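Local coordinates for protein cytochrome c XoxG (Methylobacterium extorquens, PDB 6ONQ) that binds heme c covalently and probably carries electrons away from the lanthanide-dependent methanol dehydrogenase during methanol oxidation, at residues A[71-76]-A[168-173]. Residues are numbered along the deposited sequence; the frame is centred on the assembly and turned at random.
Sequences FHITND and AGAWGR
I73 and A170 mark the nearest approach of the two backbones, their CA atoms 7.5 Å apart, so residues of strand 69-74 meet the loop that follows helix 156-167 through side chains, with no hydrogen bond joining the segments. The F71 CG sits between the backbone N and the carbonyl carbon (chi1 50°), and from there the CE1–CZ side of the ring extends to two alanine methyls. A170 CB lies 3.8 Å from F71 CE1 and nearly as close to F71 CZ, while A168 CB is 4.0 Å from F71 CZ; both methyls approach the ring obliquely. I73 brings its CG1 branch to the same alanine, with I73 CG1 4.3 Å from A170 CB and 3.9 Å from A170 O, the latter a van der Waals approach to a carbonyl. A170 thus receives both strand residues, F71 and I73, whose CB atoms are directed at the loop.

The path of the loop explains why two alanines separated by one residue can serve one ring. G169, with phi 64°, closes the helix in a Schellman motif and turns the chain so that A168 and A170 both direct their methyls at the strand. Beyond the pair, the ring of F71 also rests on V161 and A165 of helix 156-167, and A168 touches V48 and L49 of helix 46-51. On the strand side, I73 packs on L37 and V80, and its backbone N is hydrogen-bonded to N35 OD1.

All four touching residues are buried, and the 181 Å² enclosed between the segments is covered chiefly by hydrocarbon. With no polar bond or charge pair across it, cohesion here probably rests on dispersion and the exclusion of water, joining strand 69-74 of the antiparallel sheet to the loop that leaves helix 156-167, away from the heme.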
ATOM      1  N   PHE A  71       1.833  -1.922  -6.773  1.00 19.69           N
ATOM      2  CA  PHE A  71       1.332  -0.656  -7.274  1.00 23.56           C
ATOM      3  C   PHE A  71       1.608  -0.504  -8.767  1.00 29.01           C
ATOM      4  O   PHE A  71       2.131  -1.403  -9.431  1.00 34.44           O
ATOM      5  CB  PHE A  71       1.964   0.487  -6.495  1.00 27.92           C
ATOM      6  CG  PHE A  71       3.450   0.396  -6.414  1.00 28.75           C
ATOM      7  CD1 PHE A  71       4.240   0.802  -7.469  1.00 23.43           C
ATOM      8  CD2 PHE A  71       4.062  -0.106  -5.282  1.00 25.67           C
ATOM      9  CE1 PHE A  71       5.610   0.721  -7.389  1.00 23.78           C
ATOM     10  CE2 PHE A  71       5.434  -0.185  -5.200  1.00 21.97           C
ATOM     11  CZ  PHE A  71       6.207   0.226  -6.253  1.00 13.49           C
ATOM     12  N   HIS A  72       1.249   0.669  -9.296  1.00 32.98           N
ATOM     13  CA  HIS A  72       1.487   0.990 -10.702  1.00 27.82           C
ATOM     14  C   HIS A  72       1.342   2.503 -10.850  1.00 28.71           C
ATOM     15  O   HIS A  72       0.221   3.007 -10.957  1.00 42.42           O
ATOM     16  CB  HIS A  72       0.530   0.251 -11.619  1.00 22.49           C
ATOM     17  CG  HIS A  72       0.785   0.502 -13.071  1.00 39.02           C
ATOM     18  ND1 HIS A  72      -0.230   0.674 -13.988  1.00 52.35           N
ATOM     19  CD2 HIS A  72       1.940   0.620 -13.765  1.00 37.81           C
ATOM     20  CE1 HIS A  72       0.287   0.880 -15.184  1.00 41.29           C
ATOM     21  NE2 HIS A  72       1.603   0.854 -15.075  1.00 48.21           N
ATOM     22  N   ILE A  73       2.476   3.203 -10.846  1.00 27.07           N
ATOM     23  CA  ILE A  73       2.543   4.650 -11.020  1.00 34.65           C
ATOM     24  C   ILE A  73       2.818   4.955 -12.484  1.00 40.95           C
ATOM     25  O   ILE A  73       3.550   4.222 -13.158  1.00 32.32           O
ATOM     26  CB  ILE A  73       3.628   5.269 -10.120  1.00 34.45           C
ATOM     27  CG1 ILE A  73       3.664   4.571  -8.764  1.00 33.33           C
ATOM     28  CG2 ILE A  73       3.401   6.745  -9.936  1.00 41.58           C
ATOM     29  CD1 ILE A  73       2.397   4.681  -7.995  1.00 20.34           C
ATOM     30  N   THR A  74       2.235   6.045 -12.979  1.00 52.84           N
ATOM     31  CA  THR A  74       2.312   6.384 -14.392  1.00 49.30           C
ATOM     32  C   THR A  74       2.393   7.899 -14.552  1.00 58.93           C
ATOM     33  O   THR A  74       2.240   8.659 -13.589  1.00 50.71           O
ATOM     34  CB  THR A  74       1.119   5.792 -15.154  1.00 57.81           C
ATOM     35  OG1 THR A  74      -0.053   5.852 -14.327  1.00 57.81           O
ATOM     36  CG2 THR A  74       1.402   4.333 -15.532  1.00 44.29           C
ATOM     37  N   ASN A  75       2.665   8.321 -15.787  1.00 60.91           N
ATOM     38  CA  ASN A  75       2.833   9.727 -16.176  1.00 67.17           C
ATOM     39  C   ASN A  75       3.695  10.501 -15.181  1.00 58.40           C
ATOM     40  O   ASN A  75       3.270  11.477 -14.563  1.00 64.80           O
ATOM     41  CB  ASN A  75       1.486  10.413 -16.374  1.00 65.13           C
ATOM     42  CG  ASN A  75       0.547   9.599 -17.230  1.00 90.18           C
ATOM     43  OD1 ASN A  75       0.980   8.717 -17.980  1.00107.79           O
ATOM     44  ND2 ASN A  75      -0.745   9.889 -17.135  1.00 76.21           N
ATOM     45  N   ASP A  76       4.936  10.038 -15.053  1.00 54.30           N
ATOM     46  CA  ASP A  76       5.990  10.749 -14.333  1.00 64.04           C
ATOM     47  C   ASP A  76       5.587  11.056 -12.891  1.00 66.51           C
ATOM     48  O   ASP A  76       5.680  12.189 -12.415  1.00 62.08           O
ATOM     49  CB  ASP A  76       6.393  12.018 -15.083  1.00 82.44           C
ATOM     50  CG  ASP A  76       7.464  11.753 -16.134  1.00102.18           C
ATOM     51  OD1 ASP A  76       7.105  11.397 -17.277  1.00107.20           O
ATOM     52  OD2 ASP A  76       8.666  11.888 -15.816  1.00 88.77           O
ATOM     53  N   ALA A 168       9.127   1.706  -1.417  1.00 21.79           N
ATOM     54  CA  ALA A 168       9.959   1.751  -2.608  1.00 19.03           C
ATOM     55  C   ALA A 168      10.366   3.168  -2.987  1.00 29.79           C
ATOM     56  O   ALA A 168      11.129   3.342  -3.947  1.00 27.01           O
ATOM     57  CB  ALA A 168       9.225   1.093  -3.778  1.00  9.07           C
ATOM     58  N   GLY A 169       9.879   4.176  -2.266  1.00 20.09           N
ATOM     59  CA  GLY A 169      10.073   5.542  -2.700  1.00 20.86           C
ATOM     60  C   GLY A 169       9.397   5.878  -4.010  1.00 28.32           C
ATOM     61  O   GLY A 169       9.716   6.904  -4.614  1.00 36.25           O
ATOM     62  N   ALA A 170       8.473   5.033  -4.478  1.00 21.37           N
ATOM     63  CA  ALA A 170       7.754   5.289  -5.723  1.00 25.95           C
ATOM     64  C   ALA A 170       6.622   6.287  -5.553  1.00 30.88           C
ATOM     65  O   ALA A 170       6.072   6.760  -6.554  1.00 32.41           O
ATOM     66  CB  ALA A 170       7.184   3.989  -6.297  1.00 21.91           C
ATOM     67  N   TRP A 171       6.246   6.587  -4.317  1.00 34.76           N
ATOM     68  CA  TRP A 171       5.285   7.631  -4.027  1.00 30.21           C
ATOM     69  C   TRP A 171       5.829   8.446  -2.873  1.00 34.87           C
ATOM     70  O   TRP A 171       6.408   7.889  -1.937  1.00 38.21           O
ATOM     71  CB  TRP A 171       3.905   7.075  -3.668  1.00 28.72           C
ATOM     72  CG  TRP A 171       2.891   8.167  -3.487  1.00 49.07           C
ATOM     73  CD1 TRP A 171       2.361   8.609  -2.310  1.00 41.46           C
ATOM     74  CD2 TRP A 171       2.307   8.977  -4.516  1.00 44.77           C
ATOM     75  NE1 TRP A 171       1.479   9.631  -2.545  1.00 34.61           N
ATOM     76  CE2 TRP A 171       1.429   9.877  -3.891  1.00 36.07           C
ATOM     77  CE3 TRP A 171       2.442   9.025  -5.906  1.00 59.10           C
ATOM     78  CZ2 TRP A 171       0.693  10.813  -4.603  1.00 35.59           C
ATOM     79  CZ3 TRP A 171       1.705   9.954  -6.611  1.00 44.12           C
ATOM     80  CH2 TRP A 171       0.839  10.831  -5.959  1.00 36.85           C
ATOM     81  N   GLY A 172       5.649   9.754  -2.947  1.00 30.87           N
ATOM     82  CA  GLY A 172       6.128  10.659  -1.925  1.00 28.69           C
ATOM     83  C   GLY A 172       5.140  10.853  -0.798  1.00 28.76           C
ATOM     84  O   GLY A 172       4.321   9.980  -0.490  1.00 37.47           O
ATOM     85  N   ARG A 173       5.218  12.016  -0.169  1.00 42.99           N
ATOM     86  CA  ARG A 173       4.332  12.335   0.952  1.00 54.86           C
ATOM     87  C   ARG A 173       3.220  13.284   0.535  1.00 41.01           C
ATOM     88  O   ARG A 173       2.918  14.265   1.214  1.00 57.70           O
ATOM     89  CB  ARG A 173       5.127  12.911   2.112  1.00 37.87           C
ATOM     90  CG  ARG A 173       6.370  12.134   2.449  1.00 43.25           C
ATOM     91  CD  ARG A 173       6.976  12.698   3.704  1.00 56.65           C
ATOM     92  NE  ARG A 173       5.964  13.428   4.455  1.00 54.19           N
ATOM     93  CZ  ARG A 173       6.196  14.070   5.593  1.00 68.14           C
ATOM     94  NH1 ARG A 173       7.419  14.073   6.116  1.00 72.85           N
ATOM     95  NH2 ARG A 173       5.206  14.710   6.203  1.00 56.78           N
TER